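PDB 4Q6B: extracellular ligand-binding receptor from Desulfitobacterium hafniense, which binds leucine in this structure and probably delivers amino acids to an ABC transporter as its substrate-binding protein. Local coordinates for residues D110-H114 with G332-D336; Y116-F120 with A312-R316; A130-A134 with A161-A166; I228-D234 with L252-F257. All blocks are in the same frame, centred on the assembly; numbering follows the deposited sequence.

Contact 1 (D110-H114 with G332-D336); sequences DLTDH and GRGDD
Thr112 points toward the loop 332-336 and meets Arg333 and Asp335. Its CB lies 3.5 Å from Arg333 O. From there the side chain forks. The methyl CG2 sits beside the Thr112 backbone N and packs against the loop, 3.4 Å from Arg333 O and 4.0 Å from Gly334 C. The hydroxyl takes the other branch, between backbone N and carbonyl carbon (chi1 51°), and this aims it at Asp335. Thr112 OG1 donates to Asp335 OD2 at 2.8 Å. It arrives on the syn side, 32° out of the carboxylate plane.

The contact joins two loops of a periplasmic binding protein fold. One leads into edge strand 119-121 of the five-stranded parallel sheet. The other leads from hairpin 321-328 toward strand 341-347 of the second sheet. Gly334 also shares backbone hydrogen bonds with Arg121 of that edge strand.

Asp335 OD2 accepts a second bond, from Arg333 NH2 at 3.2 Å, lying in the guanidinium plane. Arg333 has two conformers, and the bonds of its guanidinium belong to one of them. In it NH1 forms a salt bridge to Asp113 OD1 at 2.8 Å, while NH2 adds a weak bond to the same oxygen. Thr112 O lies over one face of the guanidinium, without a hydrogen bond. Asp335 OD1 forms a salt bridge with Arg121. If Asp335 were an alanine, the Thr112 hydroxyl would probably lose this acceptor and the charges of Arg333 and Arg121 a shared mate.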
# COMPACT_ATOMS: atom_id res chain seq x y z
N ASP A 110 -3.90 -2.50 -11.85
CA ASP A 110 -3.29 -2.62 -13.16
C ASP A 110 -1.83 -3.15 -13.11
O ASP A 110 -1.29 -3.62 -14.14
CB ASP A 110 -3.35 -1.26 -13.84
CG ASP A 110 -2.95 -1.33 -15.28
OD1 ASP A 110 -3.61 -2.08 -16.06
OD2 ASP A 110 -1.97 -0.65 -15.64
N LEU A 111 -1.19 -3.03 -11.95
CA LEU A 111 0.20 -3.47 -11.82
C LEU A 111 0.33 -4.93 -12.23
O LEU A 111 1.33 -5.33 -12.86
CB LEU A 111 0.71 -3.22 -10.40
CG LEU A 111 2.16 -3.68 -10.18
CD1 LEU A 111 3.09 -2.85 -11.04
CD2 LEU A 111 2.51 -3.57 -8.67
N THR A 112 -0.70 -5.73 -11.92
CA THR A 112 -0.57 -7.18 -12.14
C THR A 112 -1.43 -7.64 -13.32
O THR A 112 -1.73 -8.83 -13.47
CB THR A 112 -0.93 -7.97 -10.86
OG1 THR A 112 -2.19 -7.51 -10.36
CG2 THR A 112 0.10 -7.71 -9.79
N ASP A 113 -1.77 -6.67 -14.18
CA ASP A 113 -2.61 -6.92 -15.34
C ASP A 113 -1.83 -6.76 -16.63
O ASP A 113 -2.41 -6.46 -17.67
CB ASP A 113 -3.79 -5.92 -15.37
CG ASP A 113 -4.90 -6.27 -14.39
OD1 ASP A 113 -4.87 -7.37 -13.77
OD2 ASP A 113 -5.81 -5.43 -14.26
N HIS A 114 -0.51 -6.96 -16.60
CA HIS A 114 0.28 -6.81 -17.83
C HIS A 114 1.05 -8.09 -18.21
O HIS A 114 1.94 -8.05 -19.06
CB HIS A 114 1.32 -5.69 -17.63
CG HIS A 114 0.73 -4.32 -17.65
ND1 HIS A 114 0.49 -3.63 -18.81
CD2 HIS A 114 0.32 -3.51 -16.64
CE1 HIS A 114 -0.06 -2.46 -18.53
NE2 HIS A 114 -0.17 -2.36 -17.22
N GLY A 332 -0.09 -16.19 -9.03
CA GLY A 332 0.59 -16.35 -10.31
C GLY A 332 0.83 -15.02 -11.01
O GLY A 332 1.67 -14.93 -11.93
N ARG A 333 0.11 -13.99 -10.59
CA ARG A 333 0.24 -12.68 -11.22
C ARG A 333 1.07 -11.74 -10.40
O ARG A 333 1.38 -10.63 -10.85
CB ARG A 333 -1.14 -12.10 -11.49
CG ARG A 333 -2.05 -13.12 -12.15
CD ARG A 333 -3.31 -12.46 -12.62
NE ARG A 333 -3.59 -11.31 -11.78
CZ ARG A 333 -4.17 -10.19 -12.22
NH1 ARG A 333 -4.54 -10.09 -13.49
NH2 ARG A 333 -4.37 -9.19 -11.38
N GLY A 334 1.46 -12.16 -9.19
CA GLY A 334 2.26 -11.31 -8.35
C GLY A 334 1.48 -10.51 -7.31
O GLY A 334 2.13 -9.82 -6.52
N ASP A 335 0.15 -10.62 -7.27
CA ASP A 335 -0.61 -10.02 -6.16
C ASP A 335 -0.35 -10.76 -4.86
O ASP A 335 -0.07 -11.97 -4.87
CB ASP A 335 -2.11 -10.03 -6.44
CG ASP A 335 -2.51 -8.93 -7.45
OD1 ASP A 335 -2.06 -7.79 -7.24
OD2 ASP A 335 -3.21 -9.21 -8.43
N ASP A 336 -0.43 -10.05 -3.75
CA ASP A 336 -0.36 -10.68 -2.44
C ASP A 336 -1.77 -10.98 -2.01
O ASP A 336 -2.60 -10.06 -1.82
CB ASP A 336 0.37 -9.75 -1.44
CG ASP A 336 0.92 -10.51 -0.23
OD1 ASP A 336 0.32 -11.54 0.19
OD2 ASP A 336 1.97 -10.08 0.32

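Contact 2 (Y116-F120 with A312-R316); sequences YIHVF and AQGLR
Edge strand 119-121 of the five-stranded parallel sheet, with the loop before it, is packed here by helix 311-317: Phe120, Ile117 and His118 meet Ala312, Leu315 and Arg316. Phe120 points toward the helix. The CD1 methyl of Leu315 lies over one face of its ring, 4.0 Å from the centroid and 15° off the normal, a CH-pi contact. Ala312 CB comes in at the ring edge, 3.7 Å from Phe120 CE2. The same methyl touches His118 ND1 at 3.6 Å.

Arg316 reaches across with its chain extended from CG to NE (chi3 175°). This brings the guanidinium to the loop. Arg316 NH1 donates to Ile117 O at 2.9 Å, and the bond is nearly straight at 171°. The acceptor lies in the guanidinium plane. Phe120 CZ sits over one guanidinium face, with ring and guanidinium inclined to each other. Arg316 NH2 donates to a water, 3.0 Å from its oxygen, which also accepts from Val119 N and donates to Tyr116 O. A second water accepts from Ala312 N and is hydrogen-bonded to His118 ND1. Arg316 NE is held by Asp331 O. A leucine in place of Arg316 is likely to leave Ile117 O without this donor and the water without one of its partners.

Around the contact, Phe120 meets Phe330 edge to face. Strand 101-103 is the parallel neighbour of strand 119-121 in the sheet. Helix 84-97 lies against Tyr116 and Val119, and helix 284-301 packs on Leu315.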
# COMPACT_ATOMS: atom_id res chain seq x y z
N TYR A 116 3.24 -9.62 -16.41
CA TYR A 116 4.61 -9.70 -15.92
C TYR A 116 4.77 -10.93 -15.04
O TYR A 116 3.82 -11.35 -14.34
CB TYR A 116 4.89 -8.51 -15.02
CG TYR A 116 4.76 -7.13 -15.59
CD1 TYR A 116 5.12 -6.86 -16.90
CD2 TYR A 116 4.29 -6.08 -14.80
CE1 TYR A 116 5.03 -5.52 -17.43
CE2 TYR A 116 4.18 -4.79 -15.30
CZ TYR A 116 4.57 -4.51 -16.59
OH TYR A 116 4.46 -3.17 -17.01
N ILE A 117 6.00 -11.45 -14.99
CA ILE A 117 6.32 -12.64 -14.21
C ILE A 117 7.22 -12.30 -13.01
O ILE A 117 7.32 -13.11 -12.08
CB ILE A 117 7.13 -13.62 -15.07
CG1 ILE A 117 6.29 -14.20 -16.18
CG2 ILE A 117 7.64 -14.77 -14.24
CD1 ILE A 117 7.20 -15.00 -17.14
N HIS A 118 7.94 -11.17 -13.05
CA HIS A 118 8.95 -10.87 -12.03
C HIS A 118 8.51 -9.78 -11.07
O HIS A 118 9.30 -9.17 -10.34
CB HIS A 118 10.26 -10.47 -12.72
CG HIS A 118 10.82 -11.56 -13.58
ND1 HIS A 118 11.52 -12.62 -13.04
CD2 HIS A 118 10.74 -11.79 -14.91
CE1 HIS A 118 11.86 -13.45 -14.01
NE2 HIS A 118 11.41 -12.97 -15.16
N VAL A 119 7.24 -9.48 -11.13
CA VAL A 119 6.74 -8.23 -10.51
C VAL A 119 5.73 -8.58 -9.42
O VAL A 119 4.78 -9.33 -9.65
CB VAL A 119 6.07 -7.36 -11.60
CG1 VAL A 119 5.39 -6.14 -11.01
CG2 VAL A 119 7.10 -6.93 -12.66
N PHE A 120 5.92 -8.01 -8.23
CA PHE A 120 5.14 -8.41 -7.03
C PHE A 120 4.77 -7.20 -6.21
O PHE A 120 5.38 -6.17 -6.37
CB PHE A 120 5.98 -9.34 -6.14
CG PHE A 120 6.37 -10.65 -6.80
CD1 PHE A 120 5.61 -11.78 -6.58
CD2 PHE A 120 7.46 -10.73 -7.68
CE1 PHE A 120 5.94 -13.00 -7.19
CE2 PHE A 120 7.82 -11.94 -8.26
CZ PHE A 120 7.05 -13.08 -8.01
N ALA A 312 11.89 -14.95 -8.85
CA ALA A 312 10.42 -14.81 -8.87
C ALA A 312 9.71 -16.12 -8.55
O ALA A 312 8.77 -16.15 -7.74
CB ALA A 312 9.95 -14.28 -10.24
N GLN A 313 10.13 -17.21 -9.19
CA GLN A 313 9.55 -18.51 -8.89
C GLN A 313 9.82 -18.89 -7.44
O GLN A 313 8.99 -19.51 -6.81
CB GLN A 313 9.97 -19.60 -9.87
CG GLN A 313 9.14 -20.89 -9.80
CD GLN A 313 7.65 -20.67 -10.01
OE1 GLN A 313 7.22 -20.07 -10.98
NE2 GLN A 313 6.85 -21.15 -9.07
N GLY A 314 10.99 -18.52 -6.93
CA GLY A 314 11.28 -18.82 -5.54
C GLY A 314 10.35 -18.08 -4.59
O GLY A 314 9.96 -18.63 -3.56
N LEU A 315 9.99 -16.85 -4.93
CA LEU A 315 9.00 -16.12 -4.11
C LEU A 315 7.63 -16.78 -4.10
O LEU A 315 6.95 -16.88 -3.04
CB LEU A 315 8.85 -14.66 -4.56
CG LEU A 315 9.98 -13.71 -4.15
CD1 LEU A 315 9.79 -12.42 -4.91
CD2 LEU A 315 10.00 -13.46 -2.65
N ARG A 316 7.20 -17.25 -5.27
CA ARG A 316 5.95 -17.99 -5.35
C ARG A 316 6.00 -19.32 -4.59
O ARG A 316 5.03 -19.71 -3.93
CB ARG A 316 5.58 -18.20 -6.83
CG ARG A 316 5.14 -16.87 -7.49
CD ARG A 316 4.66 -17.07 -8.92
NE ARG A 316 4.17 -15.78 -9.37
CZ ARG A 316 4.86 -14.92 -10.11
NH1 ARG A 316 6.07 -15.22 -10.57
NH2 ARG A 316 4.30 -13.75 -10.41
O HOH W 1 4.70 -11.09 -11.73
O HOH W 2 13.14 -13.36 -10.81

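Contact 3 (A130-A134 with A161-A166); sequences ARQLA and AFEDYA
Ala166 N donates to Phe162 O at 2.7 Å, a bond within helix 153-168, on the turn that packs against Ala130 and Ala134 of helix 126-139. Between the two helices the packing is apolar. Ala130 CB rests 4.0 Å from Ala161 CB and 3.8 Å from Phe162 N. One turn later, Ala134 CB sits 3.8 Å from Tyr165 CB and equally near Ala166 N. These small residues bring the helix axes to 8.5 Å at their closest, with a crossing angle of -40°.

The helices are successive ones of the alternating beta-alpha lobe. Helix 126-139 leads into strand 144-149, and helix 153-168 is the connecting helix of the beta-alpha-beta crossover from that strand to its parallel neighbour 172-177.

On the outer side, Tyr165 points toward Arg131 and offers a ring face to it. Arg131 CB stands almost over the ring centre, 3.8 Å from the centroid and 8° off the normal, a CH-pi contact. In the conformer given, one of two, CG and CD continue across the ring. Arg131 NE forms a salt bridge with Glu128, and Tyr165 OH bonds to Gln127.

On the inner side, Phe162 CG lies opposite the backbone N (chi1 -177°), which turns the ring toward strand 144-149. Leu133 CB meets the ring at its edge, 4.3 Å from Phe162 CE1. Ala166 CB covers one face. The ring also stacks with Phe202 and touches Met145 and Ile147 of strand 144-149.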
# COMPACT_ATOMS: atom_id res chain seq x y z
N ALA A 130 -11.06 -2.31 -1.21
CA ALA A 130 -12.48 -1.98 -1.50
C ALA A 130 -13.42 -3.10 -1.06
O ALA A 130 -14.45 -2.83 -0.46
CB ALA A 130 -12.69 -1.68 -3.02
N ARG A 131 -13.03 -4.34 -1.33
CA ARG A 131 -13.84 -5.51 -0.99
C ARG A 131 -14.06 -5.60 0.53
O ARG A 131 -15.18 -5.84 0.99
CB ARG A 131 -13.14 -6.76 -1.51
CG ARG A 131 -13.95 -8.03 -1.37
CD ARG A 131 -13.32 -9.14 -2.22
NE ARG A 131 -12.15 -9.77 -1.60
CZ ARG A 131 -11.99 -11.09 -1.46
NH1 ARG A 131 -10.90 -11.56 -0.88
NH2 ARG A 131 -12.92 -11.92 -1.90
N GLN A 132 -13.01 -5.38 1.32
CA GLN A 132 -13.13 -5.51 2.77
C GLN A 132 -13.89 -4.34 3.32
O GLN A 132 -14.62 -4.51 4.30
CB GLN A 132 -11.74 -5.56 3.43
CG GLN A 132 -10.92 -6.70 2.97
CD GLN A 132 -11.30 -7.97 3.66
OE1 GLN A 132 -12.07 -7.95 4.63
NE2 GLN A 132 -10.77 -9.08 3.18
N LEU A 133 -13.70 -3.15 2.72
CA LEU A 133 -14.47 -1.97 3.19
C LEU A 133 -15.96 -2.15 2.96
O LEU A 133 -16.77 -1.79 3.85
CB LEU A 133 -14.01 -0.65 2.54
CG LEU A 133 -12.69 -0.10 3.06
CD1 LEU A 133 -12.19 0.95 2.06
CD2 LEU A 133 -12.85 0.50 4.46
N ALA A 134 -16.33 -2.75 1.83
CA ALA A 134 -17.76 -2.92 1.56
C ALA A 134 -18.39 -3.88 2.55
O ALA A 134 -19.52 -3.66 3.05
CB ALA A 134 -18.01 -3.40 0.14
N ALA A 161 -14.45 -0.44 -8.44
CA ALA A 161 -14.29 -1.56 -7.48
C ALA A 161 -15.19 -1.43 -6.25
O ALA A 161 -15.92 -2.37 -5.86
CB ALA A 161 -12.83 -1.73 -7.05
N PHE A 162 -15.16 -0.27 -5.60
CA PHE A 162 -16.00 -0.09 -4.43
C PHE A 162 -17.50 -0.19 -4.77
O PHE A 162 -18.28 -0.85 -4.05
CB PHE A 162 -15.70 1.21 -3.67
CG PHE A 162 -16.53 1.35 -2.43
CD1 PHE A 162 -16.21 0.65 -1.27
CD2 PHE A 162 -17.70 2.12 -2.43
CE1 PHE A 162 -17.00 0.75 -0.14
CE2 PHE A 162 -18.53 2.22 -1.31
CZ PHE A 162 -18.17 1.53 -0.15
N GLU A 163 -17.91 0.46 -5.86
CA GLU A 163 -19.33 0.40 -6.25
C GLU A 163 -19.79 -1.05 -6.49
O GLU A 163 -20.86 -1.46 -6.06
CB GLU A 163 -19.56 1.28 -7.51
CG GLU A 163 -20.96 1.12 -8.10
CD GLU A 163 -21.51 2.40 -8.73
OE1 GLU A 163 -20.72 3.30 -9.09
OE2 GLU A 163 -22.76 2.50 -8.86
N ASP A 164 -18.95 -1.84 -7.17
CA ASP A 164 -19.30 -3.23 -7.48
C ASP A 164 -19.38 -4.08 -6.21
O ASP A 164 -20.34 -4.82 -6.00
CB ASP A 164 -18.30 -3.83 -8.46
CG ASP A 164 -18.38 -3.17 -9.83
OD1 ASP A 164 -17.46 -3.37 -10.65
OD2 ASP A 164 -19.35 -2.42 -10.09
N TYR A 165 -18.40 -3.94 -5.32
CA TYR A 165 -18.51 -4.73 -4.08
C TYR A 165 -19.63 -4.23 -3.17
O TYR A 165 -20.32 -5.03 -2.52
CB TYR A 165 -17.18 -4.75 -3.34
CG TYR A 165 -16.18 -5.62 -4.01
CD1 TYR A 165 -16.41 -7.00 -4.14
CD2 TYR A 165 -15.00 -5.10 -4.50
CE1 TYR A 165 -15.46 -7.81 -4.75
CE2 TYR A 165 -14.05 -5.90 -5.12
CZ TYR A 165 -14.29 -7.25 -5.24
OH TYR A 165 -13.36 -8.07 -5.86
N ALA A 166 -19.83 -2.91 -3.12
CA ALA A 166 -20.90 -2.34 -2.28
C ALA A 166 -22.25 -2.85 -2.79
O ALA A 166 -23.08 -3.26 -2.00
CB ALA A 166 -20.85 -0.81 -2.30

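Contact 4 (I228-D234 with L252-F257); sequences IAGNSWD and LLVGSF. With LEU (leucine), chain B; EDO (1,2-ethanediol), chain G.
Leu252 and Val254 pack against Trp233 at the apolar centre. Leu252 CD2 touches Trp233 CE3 at 3.7 Å, the two side chains crossing at about a right angle. Val254 CG2 lies 3.9 Å from Trp233 CB. Ala229 CB sits over one face of the indole, toward its rim. On the other face of the sheet, Ile228 and Leu253 lie side by side and point the same way, with CG1 of Ile228 4.1 Å from CB of Leu253. Leu133 of helix 126-139 packs on both.

The backbones form neighbouring parallel strands of the mixed sheet. Ala229 N donates to Leu253 O at 2.9 Å, and Gly255 N to Ala229 O at the same length. Past Ala229 the first strand gives way to a short 3-10 turn, 231-233, at its C-terminal end. This turn holds two residues of the leucine pocket. Asn231 OD1 accepts from the ligand N at 3.1 Å, in the one of two conformers given. Ser232 CB approaches ligand CD2 at 3.9 Å. The indole NE1 bonds to Lys205 O.

Farther out, with OG anti to the backbone N (chi1 -168°), Ser256 turns its hydroxyl to Asp234. It donates to Asp234 OD2, though the modelled separation is doubtfully short. That oxygen also forms a salt bridge with Lys344, which binds Phe257 O as well. Ser232 N donates to O2 of a 1,2-ethanediol, probably from the crystallisation liquor, at 3.1 Å.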
# COMPACT_ATOMS: atom_id res chain seq x y z
N ILE A 228 -15.13 7.52 4.57
CA ILE A 228 -14.31 6.31 4.40
C ILE A 228 -13.34 6.55 3.27
O ILE A 228 -13.70 7.16 2.24
CB ILE A 228 -15.22 5.08 4.07
CG1 ILE A 228 -16.21 4.83 5.20
CG2 ILE A 228 -14.36 3.82 3.86
CD1 ILE A 228 -17.62 5.29 4.92
N ALA A 229 -12.10 6.08 3.42
CA ALA A 229 -11.07 6.28 2.39
C ALA A 229 -10.10 5.11 2.36
O ALA A 229 -10.11 4.24 3.24
CB ALA A 229 -10.33 7.59 2.65
N GLY A 230 -9.21 5.10 1.36
CA GLY A 230 -8.26 4.02 1.21
C GLY A 230 -6.86 4.30 1.68
O GLY A 230 -6.65 5.19 2.50
N ASN A 231 -5.87 3.57 1.18
CA ASN A 231 -4.59 3.53 1.88
C ASN A 231 -3.70 4.78 1.90
O ASN A 231 -2.79 4.86 2.74
CB ASN A 231 -3.76 2.33 1.39
CG ASN A 231 -2.71 2.73 0.39
OD1 ASN A 231 -3.03 3.11 -0.73
ND2 ASN A 231 -1.46 2.68 0.79
N SER A 232 -3.91 5.73 0.97
CA SER A 232 -3.06 6.92 1.00
C SER A 232 -3.35 7.78 2.24
O SER A 232 -2.60 8.73 2.56
CB SER A 232 -3.28 7.76 -0.27
OG SER A 232 -4.65 8.06 -0.40
N TRP A 233 -4.42 7.45 2.93
CA TRP A 233 -4.86 8.21 4.10
C TRP A 233 -4.21 7.70 5.39
O TRP A 233 -4.34 8.34 6.45
CB TRP A 233 -6.38 8.19 4.20
CG TRP A 233 -7.05 8.95 3.08
CD1 TRP A 233 -7.17 8.56 1.77
CD2 TRP A 233 -7.73 10.19 3.19
NE1 TRP A 233 -7.87 9.51 1.06
CE2 TRP A 233 -8.22 10.52 1.91
CE3 TRP A 233 -7.95 11.08 4.25
CZ2 TRP A 233 -8.95 11.70 1.66
CZ3 TRP A 233 -8.65 12.24 3.99
CH2 TRP A 233 -9.14 12.54 2.71
N ASP A 234 -3.48 6.58 5.31
CA ASP A 234 -2.68 6.10 6.44
C ASP A 234 -1.53 7.09 6.69
O ASP A 234 -1.30 7.51 7.83
CB ASP A 234 -2.15 4.70 6.14
CG ASP A 234 -1.81 3.91 7.41
OD1 ASP A 234 -1.38 4.52 8.42
OD2 ASP A 234 -1.97 2.67 7.38
N LEU A 252 -12.96 9.21 10.81
CA LEU A 252 -12.53 8.70 9.49
C LEU A 252 -12.13 7.22 9.50
O LEU A 252 -11.32 6.79 10.33
CB LEU A 252 -11.38 9.54 8.95
CG LEU A 252 -10.80 9.11 7.59
CD1 LEU A 252 -11.75 9.42 6.45
CD2 LEU A 252 -9.42 9.79 7.34
N LEU A 253 -12.71 6.43 8.60
CA LEU A 253 -12.33 5.03 8.47
C LEU A 253 -11.38 4.89 7.28
O LEU A 253 -11.70 5.37 6.18
CB LEU A 253 -13.57 4.14 8.27
CG LEU A 253 -13.28 2.64 8.16
CD1 LEU A 253 -12.80 2.05 9.50
CD2 LEU A 253 -14.56 1.90 7.66
N VAL A 254 -10.26 4.21 7.50
CA VAL A 254 -9.24 4.04 6.49
C VAL A 254 -8.96 2.56 6.22
O VAL A 254 -8.72 1.80 7.13
CB VAL A 254 -7.94 4.74 6.92
CG1 VAL A 254 -6.81 4.45 5.95
CG2 VAL A 254 -8.18 6.24 7.07
N GLY A 255 -8.99 2.18 4.95
CA GLY A 255 -8.65 0.83 4.58
C GLY A 255 -7.17 0.81 4.23
O GLY A 255 -6.73 1.49 3.34
N SER A 256 -6.42 0.00 4.96
CA SER A 256 -4.98 0.05 4.90
C SER A 256 -4.44 -1.30 5.25
O SER A 256 -5.09 -2.29 5.01
CB SER A 256 -4.43 1.11 5.84
OG SER A 256 -3.07 1.34 5.58
N PHE A 257 -3.21 -1.33 5.73
CA PHE A 257 -2.54 -2.54 6.15
C PHE A 257 -1.58 -2.26 7.31
O PHE A 257 -1.24 -1.13 7.58
CB PHE A 257 -1.81 -3.17 4.97
CG PHE A 257 -0.85 -2.24 4.31
CD1 PHE A 257 -1.21 -1.53 3.20
CD2 PHE A 257 0.41 -2.06 4.83
CE1 PHE A 257 -0.33 -0.65 2.61
CE2 PHE A 257 1.29 -1.19 4.25
CZ PHE A 257 0.92 -0.48 3.14
N LEU B . -1.01 3.45 -2.99
CA LEU B . -0.45 4.59 -3.71
C LEU B . -0.20 4.24 -5.17
O LEU B . 0.19 5.08 -5.97
CB LEU B . 0.86 5.02 -3.04
CG LEU B . 0.41 5.56 -1.68
CD1 LEU B . 1.24 4.98 -0.57
CD2 LEU B . 0.36 7.08 -1.60
OXT LEU B . -0.44 3.08 -5.55
C1 EDO G . -7.60 5.88 -2.99
O1 EDO G . -7.18 6.69 -4.11
C2 EDO G . -6.40 5.38 -2.20
O2 EDO G . -6.06 6.34 -1.24

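In the fold
From the N terminus, the chain first builds most of the five-stranded sheet. It then enters 110-114, the start of contact 1, and 116-120, the start of contact 2. Next it crosses to the other lobe. There contact 3 closes a short loop within successive beta-alpha units. Contact 4 follows in series and closes a still shorter loop between neighbouring parallel strands. The two touch through Leu133. The chain returns through helices 284-301 and 311-317. Contact 2 closes at 312-316, and contact 1 closes last, at 332-336, enclosing the other three. Contacts 1 and 2 touch beside edge strand 119-121. Contacts 3 and 4 lie within the second lobe, and contact 4 reaches the leucine.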